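Local coordinates for protein irisin (Homo sapiens, PDB 4LSD) that probably acts as an exercise-induced muscle hormone that promotes browning of white fat, its fibronectin type III domain pairing into a dimer through one continuous intersubunit beta-sheet, at residues A[1-6]-A[76-81]; A[7-12]-A[19-24]; A[34-39]-A[70-75]; A[47-52]-A[60-65]. One frame throughout, in Å; residues are numbered along the deposited sequence.

Contact 1 of 4, residues A[1-6]-A[76-81]; sequences MSPSAP and AISIQG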
loop_
_atom_site.group_PDB
_atom_site.type_symbol
_atom_site.label_atom_id
_atom_site.label_comp_id
_atom_site.label_asym_id
_atom_site.label_seq_id
_atom_site.Cartn_x
_atom_site.Cartn_y
_atom_site.Cartn_z
HETATM N N MSE A 1 -24.564 -8.873 3.260
HETATM C CA MSE A 1 -24.509 -8.464 1.824
HETATM C C MSE A 1 -23.268 -7.626 1.525
HETATM O O MSE A 1 -22.441 -7.379 2.409
HETATM C CB MSE A 1 -25.762 -7.678 1.449
HETATM C CG MSE A 1 -25.886 -6.396 2.200
HETATM SE SE MSE A 1 -27.675 -6.137 2.832
HETATM C CE MSE A 1 -27.813 -7.627 4.055
ATOM N N SER A 2 -23.168 -7.160 0.284
ATOM C CA SER A 2 -21.985 -6.431 -0.126
ATOM C C SER A 2 -22.143 -5.506 -1.341
ATOM O O SER A 2 -23.053 -5.672 -2.149
ATOM C CB SER A 2 -20.915 -7.466 -0.427
ATOM O OG SER A 2 -21.337 -8.329 -1.484
ATOM N N PRO A 3 -21.211 -4.552 -1.511
ATOM C CA PRO A 3 -21.216 -3.591 -2.620
ATOM C C PRO A 3 -20.829 -4.244 -3.941
ATOM O O PRO A 3 -20.372 -5.384 -3.984
ATOM C CB PRO A 3 -20.162 -2.555 -2.222
ATOM C CG PRO A 3 -19.591 -3.030 -0.915
ATOM C CD PRO A 3 -19.954 -4.463 -0.753
ATOM N N SER A 4 -20.992 -3.485 -5.014
ATOM C CA SER A 4 -20.662 -3.953 -6.347
ATOM C C SER A 4 -19.211 -3.626 -6.653
ATOM O O SER A 4 -18.666 -2.626 -6.172
ATOM C CB SER A 4 -21.565 -3.278 -7.384
ATOM O OG SER A 4 -22.935 -3.434 -7.050
ATOM N N ALA A 5 -18.587 -4.479 -7.454
ATOM C CA ALA A 5 -17.204 -4.279 -7.825
ATOM C C ALA A 5 -17.048 -2.872 -8.362
ATOM O O ALA A 5 -18.026 -2.236 -8.739
ATOM C CB ALA A 5 -16.807 -5.276 -8.893
ATOM N N PRO A 6 -15.814 -2.354 -8.363
ATOM C CA PRO A 6 -15.536 -1.008 -8.866
ATOM C C PRO A 6 -15.664 -1.039 -10.384
ATOM O O PRO A 6 -15.422 -2.075 -10.997
ATOM C CB PRO A 6 -14.092 -0.764 -8.431
ATOM C CG PRO A 6 -13.981 -1.538 -7.173
ATOM C CD PRO A 6 -14.727 -2.820 -7.481
ATOM N N ALA A 76 -14.053 -2.935 -3.624
ATOM C CA ALA A 76 -14.652 -1.897 -2.800
ATOM C C ALA A 76 -15.057 -2.447 -1.439
ATOM O O ALA A 76 -15.647 -3.522 -1.344
ATOM C CB ALA A 76 -15.855 -1.293 -3.507
ATOM N N ILE A 77 -14.743 -1.692 -0.389
ATOM C CA ILE A 77 -15.046 -2.107 0.978
ATOM C C ILE A 77 -16.261 -1.374 1.518
ATOM O O ILE A 77 -16.374 -0.163 1.382
ATOM C CB ILE A 77 -13.881 -1.796 1.947
ATOM C CG1 ILE A 77 -12.541 -2.207 1.333
ATOM C CG2 ILE A 77 -14.113 -2.503 3.278
ATOM C CD1 ILE A 77 -12.306 -3.678 1.292
ATOM N N SER A 78 -17.155 -2.116 2.153
ATOM C CA SER A 78 -18.355 -1.547 2.749
ATOM C C SER A 78 -18.236 -1.817 4.242
ATOM O O SER A 78 -17.313 -2.510 4.666
ATOM C CB SER A 78 -19.590 -2.241 2.181
ATOM O OG SER A 78 -20.633 -2.283 3.133
ATOM N N ILE A 79 -19.153 -1.283 5.043
ATOM C CA ILE A 79 -19.095 -1.531 6.483
ATOM C C ILE A 79 -19.612 -2.947 6.745
ATOM O O ILE A 79 -19.277 -3.571 7.750
ATOM C CB ILE A 79 -19.968 -0.538 7.288
ATOM C CG1 ILE A 79 -19.678 -0.677 8.783
ATOM C CG2 ILE A 79 -21.451 -0.841 7.072
ATOM C CD1 ILE A 79 -18.329 -0.145 9.183
ATOM N N GLN A 80 -20.440 -3.449 5.833
ATOM C CA GLN A 80 -21.010 -4.787 5.973
ATOM C C GLN A 80 -20.195 -5.872 5.275
ATOM O O GLN A 80 -20.155 -7.021 5.730
ATOM C CB GLN A 80 -22.450 -4.810 5.447
ATOM C CG GLN A 80 -23.462 -4.095 6.357
ATOM C CD GLN A 80 -24.919 -4.489 6.072
ATOM O OE1 GLN A 80 -25.418 -4.328 4.954
ATOM N NE2 GLN A 80 -25.602 -5.006 7.094
ATOM N N GLY A 81 -19.543 -5.507 4.176
ATOM C CA GLY A 81 -18.749 -6.481 3.452
ATOM C C GLY A 81 -17.736 -5.903 2.484
ATOM O O GLY A 81 -17.195 -4.815 2.686
#
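S78, which faces P3, binds the turn behind it twice: its backbone N donates to G81 O at 2.8 Å, and its OG accepts from Q80 N at 2.9 Å. The second bond is fairly straight (158° at the hydrogen) and makes an ST turn. The P3 ring lies against the CB side of S78, though the closest carbon spacing there is uncertain. The flank of the same ring comes up to G81, P3 CD standing 4.2 Å from G81 C.

Further along, P6 puts its ring beside the end of strand 69-78. Its CG sits 3.8 Å from A76 N and 4.1 Å from A76 CB, while the CB of A76 also has S4 O as a neighbour. A76 N itself is bonded to S83, so the proline only lies against it.

At the chain end the selenomethionine M1 brings CG to 3.5 Å from Q80 OE1, on a side chain whose own CG sits beside the backbone N (Q80 chi1 -73°); M1 is poorly ordered, so this contact carries little weight. S4 N is hydrogen-bonded to E27 OE2.

The two segments exchange no hydrogen bond, and neither proline has an N-H to give. The leading peptide of this fibronectin type III domain therefore lies on strand 69-78 by van der Waals packing, while S78 N and OG are taken up by G81 O and Q80 N.

Contact 2 of 4, residues A[7-12]-A[19-24]; sequences VNVTVR and AVVSWD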
loop_
_atom_site.group_PDB
_atom_site.type_symbol
_atom_site.label_atom_id
_atom_site.label_comp_id
_atom_site.label_asym_id
_atom_site.label_seq_id
_atom_site.Cartn_x
_atom_site.Cartn_y
_atom_site.Cartn_z
ATOM N N VAL A 7 -16.032 0.087 -10.986
ATOM C CA VAL A 7 -16.173 0.166 -12.442
ATOM C C VAL A 7 -15.291 1.290 -12.964
ATOM O O VAL A 7 -14.812 2.123 -12.194
ATOM C CB VAL A 7 -17.626 0.495 -12.877
ATOM C CG1 VAL A 7 -18.566 -0.625 -12.507
ATOM C CG2 VAL A 7 -18.073 1.793 -12.215
ATOM N N ASN A 8 -15.073 1.315 -14.270
ATOM C CA ASN A 8 -14.285 2.381 -14.859
ATOM C C ASN A 8 -12.921 2.549 -14.213
ATOM O O ASN A 8 -12.478 3.676 -13.969
ATOM C CB ASN A 8 -15.060 3.686 -14.730
ATOM C CG ASN A 8 -16.384 3.648 -15.470
ATOM O OD1 ASN A 8 -17.421 4.076 -14.949
ATOM N ND2 ASN A 8 -16.352 3.147 -16.700
ATOM N N VAL A 9 -12.259 1.439 -13.924
ATOM C CA VAL A 9 -10.946 1.513 -13.318
ATOM C C VAL A 9 -9.996 1.952 -14.430
ATOM O O VAL A 9 -9.894 1.298 -15.469
ATOM C CB VAL A 9 -10.535 0.152 -12.748
ATOM C CG1 VAL A 9 -9.251 0.290 -11.960
ATOM C CG2 VAL A 9 -11.654 -0.397 -11.868
ATOM N N THR A 10 -9.321 3.079 -14.218
ATOM C CA THR A 10 -8.404 3.613 -15.220
ATOM C C THR A 10 -7.031 3.889 -14.606
ATOM O O THR A 10 -6.901 4.056 -13.390
ATOM C CB THR A 10 -8.969 4.944 -15.874
ATOM O OG1 THR A 10 -8.328 6.094 -15.308
ATOM C CG2 THR A 10 -10.473 5.086 -15.616
ATOM N N VAL A 11 -6.009 3.930 -15.454
ATOM C CA VAL A 11 -4.655 4.214 -15.012
ATOM C C VAL A 11 -4.201 5.524 -15.621
ATOM O O VAL A 11 -4.072 5.615 -16.835
ATOM C CB VAL A 11 -3.653 3.158 -15.481
ATOM C CG1 VAL A 11 -2.237 3.653 -15.196
ATOM C CG2 VAL A 11 -3.910 1.852 -14.788
ATOM N N ARG A 12 -3.954 6.536 -14.798
ATOM C CA ARG A 12 -3.498 7.819 -15.329
ATOM C C ARG A 12 -2.125 8.222 -14.810
ATOM O O ARG A 12 -1.556 7.555 -13.943
ATOM C CB ARG A 12 -4.524 8.920 -15.029
ATOM C CG ARG A 12 -5.323 8.710 -13.754
ATOM C CD ARG A 12 -6.371 9.797 -13.621
ATOM N NE ARG A 12 -7.742 9.318 -13.796
ATOM C CZ ARG A 12 -8.729 10.068 -14.283
ATOM N NH1 ARG A 12 -8.484 11.318 -14.650
ATOM N NH2 ARG A 12 -9.963 9.584 -14.373
ATOM N N ALA A 19 2.427 5.179 -11.079
ATOM C CA ALA A 19 1.163 5.350 -11.786
ATOM C C ALA A 19 0.088 5.614 -10.752
ATOM O O ALA A 19 0.300 5.384 -9.562
ATOM C CB ALA A 19 0.815 4.100 -12.595
ATOM N N VAL A 20 -1.055 6.109 -11.213
ATOM C CA VAL A 20 -2.193 6.394 -10.351
ATOM C C VAL A 20 -3.375 5.611 -10.915
ATOM O O VAL A 20 -3.580 5.589 -12.127
ATOM C CB VAL A 20 -2.550 7.898 -10.339
ATOM C CG1 VAL A 20 -3.808 8.116 -9.499
ATOM C CG2 VAL A 20 -1.390 8.718 -9.772
ATOM N N VAL A 21 -4.138 4.969 -10.037
ATOM C CA VAL A 21 -5.292 4.165 -10.430
ATOM C C VAL A 21 -6.556 4.849 -9.953
ATOM O O VAL A 21 -6.608 5.310 -8.820
ATOM C CB VAL A 21 -5.233 2.763 -9.778
ATOM C CG1 VAL A 21 -6.441 1.924 -10.188
ATOM C CG2 VAL A 21 -3.944 2.071 -10.165
ATOM N N SER A 22 -7.575 4.910 -10.806
ATOM C CA SER A 22 -8.842 5.548 -10.436
ATOM C C SER A 22 -9.987 4.608 -10.741
ATOM O O SER A 22 -9.852 3.694 -11.553
ATOM C CB SER A 22 -9.069 6.839 -11.228
ATOM O OG SER A 22 -7.916 7.652 -11.228
ATOM N N TRP A 23 -11.126 4.852 -10.111
ATOM C CA TRP A 23 -12.287 4.016 -10.333
ATOM C C TRP A 23 -13.522 4.726 -9.855
ATOM O O TRP A 23 -13.450 5.826 -9.306
ATOM C CB TRP A 23 -12.154 2.701 -9.572
ATOM C CG TRP A 23 -12.077 2.885 -8.074
ATOM C CD1 TRP A 23 -13.118 2.947 -7.186
ATOM C CD2 TRP A 23 -10.888 3.063 -7.309
ATOM N NE1 TRP A 23 -12.641 3.159 -5.911
ATOM C CE2 TRP A 23 -11.272 3.241 -5.962
ATOM C CE3 TRP A 23 -9.525 3.104 -7.633
ATOM C CZ2 TRP A 23 -10.342 3.443 -4.937
ATOM C CZ3 TRP A 23 -8.599 3.305 -6.618
ATOM C CH2 TRP A 23 -9.014 3.479 -5.286
ATOM N N ASP A 24 -14.659 4.082 -10.076
ATOM C CA ASP A 24 -15.939 4.603 -9.640
ATOM C C ASP A 24 -16.636 3.429 -9.020
ATOM O O ASP A 24 -16.269 2.275 -9.258
ATOM C CB ASP A 24 -16.810 5.084 -10.799
ATOM C CG ASP A 24 -16.163 6.159 -11.601
ATOM O OD1 ASP A 24 -15.756 7.178 -11.005
ATOM O OD2 ASP A 24 -16.079 5.978 -12.836
#
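V7, just ahead of strand 9-12, and D24 open a run of paired backbone bonds: V7 N gives its proton to D24 O at 2.8 Å, nearly straight at 169°, and D24 N returns one to V7 O. The same exchange joins T10 with S22 and R12 with V20, so six donors and six acceptors are matched across the antiparallel hairpin. Between the first two pairs the register slips by one residue, a beta bulge on the 7-12 side. There S22 O receives T10 N at 2.8 Å and also the CA-H of V9, at 3.0 Å from V9 CA. N8, a predicted N-glycosylation site that carries no sugar here, lies at the bulge.

One side-chain donor joins in. R12 bends at chi3 (110°), and its NE reaches S22 OG at 3.1 Å in a weak bond, 122° at the hydrogen. On the V11 and V21 side of the sheet, V9 CG1 touches V21 CG1 at 3.7 Å, and V11 CG1 lies 4.0 Å from A19 CB.

The outward backbone groups of the second strand are used as well, A19, V21 and W23 pairing with L61, C59 and R57. Strand 19-24 is thus the middle of a three-stranded sheet, whose V9, V21 and W23 pack on V74 of strand 69-78 in the facing sheet, where the W23 ring also meets F34.

Contact 3 of 4, residues A[34-39]-A[70-75]; sequences FAISQQ and YIVHVQ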
loop_
_atom_site.group_PDB
_atom_site.type_symbol
_atom_site.label_atom_id
_atom_site.label_comp_id
_atom_site.label_asym_id
_atom_site.label_seq_id
_atom_site.Cartn_x
_atom_site.Cartn_y
_atom_site.Cartn_z
ATOM N N PHE A 34 -11.259 0.782 0.060
ATOM C CA PHE A 34 -10.890 -0.007 -1.097
ATOM C C PHE A 34 -9.675 -0.884 -0.830
ATOM O O PHE A 34 -8.882 -0.609 0.065
ATOM C CB PHE A 34 -10.548 0.926 -2.242
ATOM C CG PHE A 34 -9.200 1.584 -2.100
ATOM C CD1 PHE A 34 -8.041 0.926 -2.516
ATOM C CD2 PHE A 34 -9.085 2.855 -1.546
ATOM C CE1 PHE A 34 -6.792 1.523 -2.384
ATOM C CE2 PHE A 34 -7.837 3.466 -1.407
ATOM C CZ PHE A 34 -6.688 2.800 -1.828
ATOM N N ALA A 35 -9.525 -1.935 -1.626
ATOM C CA ALA A 35 -8.372 -2.818 -1.514
ATOM C C ALA A 35 -7.859 -3.002 -2.930
ATOM O O ALA A 35 -8.629 -3.278 -3.847
ATOM C CB ALA A 35 -8.766 -4.152 -0.917
ATOM N N ILE A 36 -6.559 -2.822 -3.116
ATOM C CA ILE A 36 -5.951 -2.981 -4.437
ATOM C C ILE A 36 -4.864 -4.062 -4.401
ATOM O O ILE A 36 -4.179 -4.231 -3.388
ATOM C CB ILE A 36 -5.325 -1.648 -4.944
ATOM C CG1 ILE A 36 -6.387 -0.792 -5.633
ATOM C CG2 ILE A 36 -4.197 -1.922 -5.923
ATOM C CD1 ILE A 36 -5.826 0.459 -6.297
ATOM N N SER A 37 -4.734 -4.802 -5.504
ATOM C CA SER A 37 -3.721 -5.853 -5.649
ATOM C C SER A 37 -2.879 -5.455 -6.825
ATOM O O SER A 37 -3.398 -5.014 -7.850
ATOM C CB SER A 37 -4.319 -7.218 -5.991
ATOM O OG SER A 37 -5.203 -7.673 -4.994
ATOM N N GLN A 38 -1.578 -5.634 -6.684
ATOM C CA GLN A 38 -0.657 -5.294 -7.750
ATOM C C GLN A 38 0.381 -6.384 -7.920
ATOM O O GLN A 38 0.964 -6.859 -6.948
ATOM C CB GLN A 38 0.051 -3.979 -7.428
ATOM C CG GLN A 38 1.239 -3.680 -8.336
ATOM C CD GLN A 38 2.176 -2.641 -7.746
ATOM O OE1 GLN A 38 1.761 -1.532 -7.391
ATOM N NE2 GLN A 38 3.451 -2.995 -7.638
ATOM N N GLN A 39 0.598 -6.795 -9.159
ATOM C CA GLN A 39 1.613 -7.792 -9.450
ATOM C C GLN A 39 2.025 -7.621 -10.897
ATOM O O GLN A 39 1.239 -7.163 -11.725
ATOM C CB GLN A 39 1.103 -9.216 -9.182
ATOM C CG GLN A 39 -0.189 -9.556 -9.841
ATOM C CD GLN A 39 -0.636 -10.978 -9.538
ATOM O OE1 GLN A 39 -1.130 -11.277 -8.446
ATOM N NE2 GLN A 39 -0.460 -11.866 -10.506
ATOM N N TYR A 70 2.019 -4.540 -15.723
ATOM C CA TYR A 70 1.392 -4.822 -14.438
ATOM C C TYR A 70 -0.080 -5.151 -14.557
ATOM O O TYR A 70 -0.731 -4.821 -15.543
ATOM C CB TYR A 70 1.532 -3.617 -13.517
ATOM C CG TYR A 70 2.918 -3.413 -12.963
ATOM C CD1 TYR A 70 3.289 -3.983 -11.747
ATOM C CD2 TYR A 70 3.859 -2.649 -13.647
ATOM C CE1 TYR A 70 4.559 -3.796 -11.223
ATOM C CE2 TYR A 70 5.136 -2.457 -13.134
ATOM C CZ TYR A 70 5.475 -3.032 -11.922
ATOM O OH TYR A 70 6.730 -2.834 -11.409
ATOM N N ILE A 71 -0.600 -5.804 -13.531
ATOM C CA ILE A 71 -2.000 -6.155 -13.484
ATOM C C ILE A 71 -2.470 -5.740 -12.107
ATOM O O ILE A 71 -1.932 -6.172 -11.091
ATOM C CB ILE A 71 -2.222 -7.648 -13.674
ATOM C CG1 ILE A 71 -1.560 -8.103 -14.972
ATOM C CG2 ILE A 71 -3.719 -7.938 -13.726
ATOM C CD1 ILE A 71 -1.726 -9.570 -15.245
ATOM N N VAL A 72 -3.479 -4.883 -12.095
ATOM C CA VAL A 72 -4.035 -4.341 -10.872
ATOM C C VAL A 72 -5.510 -4.667 -10.786
ATOM O O VAL A 72 -6.219 -4.588 -11.783
ATOM C CB VAL A 72 -3.865 -2.802 -10.863
ATOM C CG1 VAL A 72 -4.912 -2.139 -9.973
ATOM C CG2 VAL A 72 -2.464 -2.442 -10.406
ATOM N N HIS A 73 -5.977 -5.037 -9.598
ATOM C CA HIS A 73 -7.398 -5.314 -9.400
ATOM C C HIS A 73 -7.848 -4.441 -8.248
ATOM O O HIS A 73 -7.135 -4.293 -7.259
ATOM C CB HIS A 73 -7.665 -6.775 -9.025
ATOM C CG HIS A 73 -7.431 -7.744 -10.140
ATOM N ND1 HIS A 73 -8.446 -8.260 -10.909
ATOM C CD2 HIS A 73 -6.280 -8.271 -10.620
ATOM C CE1 HIS A 73 -7.932 -9.069 -11.824
ATOM N NE2 HIS A 73 -6.623 -9.089 -11.668
ATOM N N VAL A 74 -9.032 -3.861 -8.373
ATOM C CA VAL A 74 -9.554 -3.018 -7.317
ATOM C C VAL A 74 -10.776 -3.694 -6.726
ATOM O O VAL A 74 -11.478 -4.427 -7.411
ATOM C CB VAL A 74 -9.959 -1.631 -7.853
ATOM C CG1 VAL A 74 -10.354 -0.721 -6.697
ATOM C CG2 VAL A 74 -8.822 -1.027 -8.639
ATOM N N GLN A 75 -11.017 -3.457 -5.445
ATOM C CA GLN A 75 -12.168 -4.028 -4.747
ATOM C C GLN A 75 -12.749 -2.917 -3.870
ATOM O O GLN A 75 -12.016 -2.040 -3.422
ATOM C CB GLN A 75 -11.727 -5.195 -3.869
ATOM C CG GLN A 75 -12.798 -5.665 -2.909
ATOM C CD GLN A 75 -12.267 -6.676 -1.923
ATOM O OE1 GLN A 75 -12.761 -7.796 -1.838
ATOM N NE2 GLN A 75 -11.246 -6.285 -1.174
#
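I36 and V74 are neighbours across the two middle strands of the four-stranded sheet of the fibronectin type III beta-sandwich, where strands 31-40 and 69-78 run antiparallel, 166° apart in direction.

Backbone bonds come first. A35 with Q75, S37 with H73 and Q39 with I71 are hydrogen-bonded pairs, each with both N-H groups used. The bonds are not alike in approach: I71 N meets Q39 O at 2.9 Å nearly in line with the carbonyl bond, whereas A35 N comes to Q75 O from above the carbonyl plane. The intervening residues add CA-H...O contacts, V72 CA lying 3.2 Å from S37 O and I36 CA 3.3 Å from H73 O.

Apolar contacts line the face that looks into the sandwich. I36 and V74 lie side by side and point the same way, with I36 CG1 at 3.9 Å from V74 CG2. Chi1 of -85° sets I36 CG1 beside the backbone N, toward V74; the other branch, CG2, reaches V72 CG1 at 4.1 Å. Across the interior, I36 and V74 lean on W23 of the other sheet, and V72 on L61. The opposite face carries A35, S37, Q39, I71, H73 and Q75, partly open to solvent.

Polar and aromatic groups meet at the far end. Y70 OH accepts a hydrogen bond from E65 N, which fits the tyrosine corner known from such Greek-key sandwiches. The extended side chain of Q38 passes obliquely by the Y70 side chain, its amide plane turned 78° to the ring, with Q38 NE2 3.8 Å from Y70 CE1.

Contact 4 of 4, residues A[47-52]-A[60-65]; sequences RFIQEV and ALWDLE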
loop_
_atom_site.group_PDB
_atom_site.type_symbol
_atom_site.label_atom_id
_atom_site.label_comp_id
_atom_site.label_asym_id
_atom_site.label_seq_id
_atom_site.Cartn_x
_atom_site.Cartn_y
_atom_site.Cartn_z
ATOM N N ARG A 47 2.004 -6.862 -4.260
ATOM C CA ARG A 47 1.767 -5.710 -3.398
ATOM C C ARG A 47 0.276 -5.475 -3.167
ATOM O O ARG A 47 -0.521 -5.499 -4.108
ATOM C CB ARG A 47 2.398 -4.458 -4.005
ATOM C CG ARG A 47 2.265 -3.230 -3.131
ATOM C CD ARG A 47 3.407 -2.251 -3.378
ATOM N NE ARG A 47 3.083 -1.281 -4.415
ATOM C CZ ARG A 47 3.986 -0.613 -5.126
ATOM N NH1 ARG A 47 5.283 -0.816 -4.918
ATOM N NH2 ARG A 47 3.585 0.271 -6.036
ATOM N N PHE A 48 -0.094 -5.251 -1.908
ATOM C CA PHE A 48 -1.486 -5.015 -1.542
ATOM C C PHE A 48 -1.666 -3.696 -0.787
ATOM O O PHE A 48 -0.977 -3.451 0.199
ATOM C CB PHE A 48 -2.009 -6.143 -0.649
ATOM C CG PHE A 48 -1.837 -7.507 -1.232
ATOM C CD1 PHE A 48 -0.685 -8.254 -0.978
ATOM C CD2 PHE A 48 -2.825 -8.047 -2.051
ATOM C CE1 PHE A 48 -0.521 -9.520 -1.535
ATOM C CE2 PHE A 48 -2.673 -9.307 -2.613
ATOM C CZ PHE A 48 -1.521 -10.049 -2.358
ATOM N N ILE A 49 -2.597 -2.857 -1.240
ATOM C CA ILE A 49 -2.867 -1.597 -0.564
ATOM C C ILE A 49 -4.328 -1.556 -0.186
ATOM O O ILE A 49 -5.186 -1.895 -0.987
ATOM C CB ILE A 49 -2.599 -0.387 -1.447
ATOM C CG1 ILE A 49 -1.148 -0.385 -1.918
ATOM C CG2 ILE A 49 -2.885 0.883 -0.654
ATOM C CD1 ILE A 49 -0.856 0.671 -2.952
ATOM N N GLN A 50 -4.615 -1.157 1.046
ATOM C CA GLN A 50 -5.997 -1.059 1.509
ATOM C C GLN A 50 -6.121 0.254 2.273
ATOM O O GLN A 50 -5.197 0.659 2.963
ATOM C CB GLN A 50 -6.359 -2.226 2.441
ATOM C CG GLN A 50 -7.826 -2.262 2.843
ATOM C CD GLN A 50 -8.106 -3.155 4.053
ATOM O OE1 GLN A 50 -7.966 -2.733 5.207
ATOM N NE2 GLN A 50 -8.497 -4.398 3.791
ATOM N N GLU A 51 -7.239 0.945 2.105
ATOM C CA GLU A 51 -7.483 2.186 2.827
ATOM C C GLU A 51 -8.942 2.137 3.189
ATOM O O GLU A 51 -9.782 1.774 2.376
ATOM C CB GLU A 51 -7.184 3.425 1.979
ATOM C CG GLU A 51 -5.705 3.657 1.736
ATOM C CD GLU A 51 -5.421 5.008 1.105
ATOM O OE1 GLU A 51 -6.382 5.642 0.622
ATOM O OE2 GLU A 51 -4.241 5.433 1.089
ATOM N N VAL A 52 -9.243 2.484 4.427
ATOM C CA VAL A 52 -10.608 2.451 4.903
ATOM C C VAL A 52 -10.917 3.783 5.577
ATOM O O VAL A 52 -10.000 4.522 5.952
ATOM C CB VAL A 52 -10.777 1.246 5.857
ATOM C CG1 VAL A 52 -12.077 1.322 6.625
ATOM C CG2 VAL A 52 -10.740 -0.039 5.031
ATOM N N ALA A 60 -2.257 5.827 -5.618
ATOM C CA ALA A 60 -0.972 5.886 -6.311
ATOM C C ALA A 60 -0.160 4.612 -6.098
ATOM O O ALA A 60 -0.215 4.010 -5.032
ATOM C CB ALA A 60 -0.180 7.067 -5.821
ATOM N N LEU A 61 0.589 4.207 -7.118
ATOM C CA LEU A 61 1.440 3.029 -7.035
ATOM C C LEU A 61 2.840 3.555 -7.287
ATOM O O LEU A 61 3.115 4.144 -8.333
ATOM C CB LEU A 61 1.068 2.006 -8.113
ATOM C CG LEU A 61 -0.411 1.623 -8.156
ATOM C CD1 LEU A 61 -0.701 0.937 -9.482
ATOM C CD2 LEU A 61 -0.765 0.723 -6.980
ATOM N N TRP A 62 3.725 3.332 -6.330
ATOM C CA TRP A 62 5.086 3.821 -6.428
ATOM C C TRP A 62 6.109 2.708 -6.595
ATOM O O TRP A 62 5.795 1.529 -6.454
ATOM C CB TRP A 62 5.409 4.586 -5.158
ATOM C CG TRP A 62 5.422 3.680 -3.947
ATOM C CD1 TRP A 62 6.523 3.174 -3.315
ATOM C CD2 TRP A 62 4.278 3.119 -3.269
ATOM N NE1 TRP A 62 6.143 2.334 -2.288
ATOM C CE2 TRP A 62 4.778 2.283 -2.237
ATOM C CE3 TRP A 62 2.890 3.241 -3.433
ATOM C CZ2 TRP A 62 3.931 1.569 -1.377
ATOM C CZ3 TRP A 62 2.051 2.533 -2.576
ATOM C CH2 TRP A 62 2.577 1.708 -1.561
ATOM N N ASP A 63 7.342 3.103 -6.891
ATOM C CA ASP A 63 8.438 2.167 -7.034
ATOM C C ASP A 63 8.135 1.035 -8.007
ATOM O O ASP A 63 8.461 -0.124 -7.744
ATOM C CB ASP A 63 8.775 1.610 -5.654
ATOM C CG ASP A 63 10.171 1.013 -5.577
ATOM O OD1 ASP A 63 11.103 1.572 -6.201
ATOM O OD2 ASP A 63 10.338 -0.008 -4.866
ATOM N N LEU A 64 7.514 1.373 -9.130
ATOM C CA LEU A 64 7.205 0.370 -10.131
ATOM C C LEU A 64 8.440 0.163 -10.976
ATOM O O LEU A 64 9.337 1.010 -11.006
ATOM C CB LEU A 64 6.052 0.824 -11.021
ATOM C CG LEU A 64 4.688 0.947 -10.348
ATOM C CD1 LEU A 64 3.637 1.214 -11.413
ATOM C CD2 LEU A 64 4.363 -0.348 -9.594
ATOM N N GLU A 65 8.474 -0.968 -11.665
ATOM C CA GLU A 65 9.580 -1.328 -12.544
ATOM C C GLU A 65 9.411 -0.623 -13.879
ATOM O O GLU A 65 8.295 -0.515 -14.380
ATOM C CB GLU A 65 9.565 -2.831 -12.781
ATOM C CG GLU A 65 10.494 -3.612 -11.910
ATOM C CD GLU A 65 11.841 -3.765 -12.553
ATOM O OE1 GLU A 65 12.729 -4.385 -11.928
ATOM O OE2 GLU A 65 12.006 -3.268 -13.690
#
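R47 sends its guanidinium to the loop after strand 58-61, where W62 receives it with both backbone and ring. The chain starts with CG anti to the backbone N (chi1 -177°) and bends at chi3 (91°), which places NE.

By hydrogen bond, W62 O takes two N-H groups. R47 NH2 lies 2.6 Å from W62 O, in the carbonyl plane and on a lone pair, while R47 NH1 adds a weak bond at 2.8 Å. The pair should fix the guanidinium's rotation.

By stacking, the same guanidinium lies flat on the indole, the planes 5° apart. R47 CZ stands 4.1 Å above the centre of the six-membered ring, a cation-pi contact in which the electron-rich face should favour the positive charge. The methyl L64 CD2 lies 3.7 Å from R47 NH2.

By apolar packing, I49 reaches tip to tip toward the indole, its CD1 3.5 Å from W62 CZ3 and 4.0 Å from L61 CD2.

Strand 46-52 pairs antiparallel with its counterpart in the second subunit. E51 forms an intersubunit salt bridge with R47 of that other chain. R47, required for dimerization, thus belongs to the continuous intersubunit beta-sheet that marks the irisin dimer.

All four contacts belong to one fibronectin type III domain. Contact 2 closes first along the chain, as a hairpin of the three-stranded sheet; contact 4 then lies within the span of contact 3, and contact 1 encloses all of them by joining the N-terminal peptide to the end of strand 69-78. Contacts 1 and 3 share that strand. Contact 3 is central, its centre about 10 Å from that of contact 2 across the sandwich interior and about 8 Å from contact 4. Contacts 1 and 4 are furthest apart, about 20 Å between centres, which puts the N-terminal peptide well away from the sheet edge that builds the dimer.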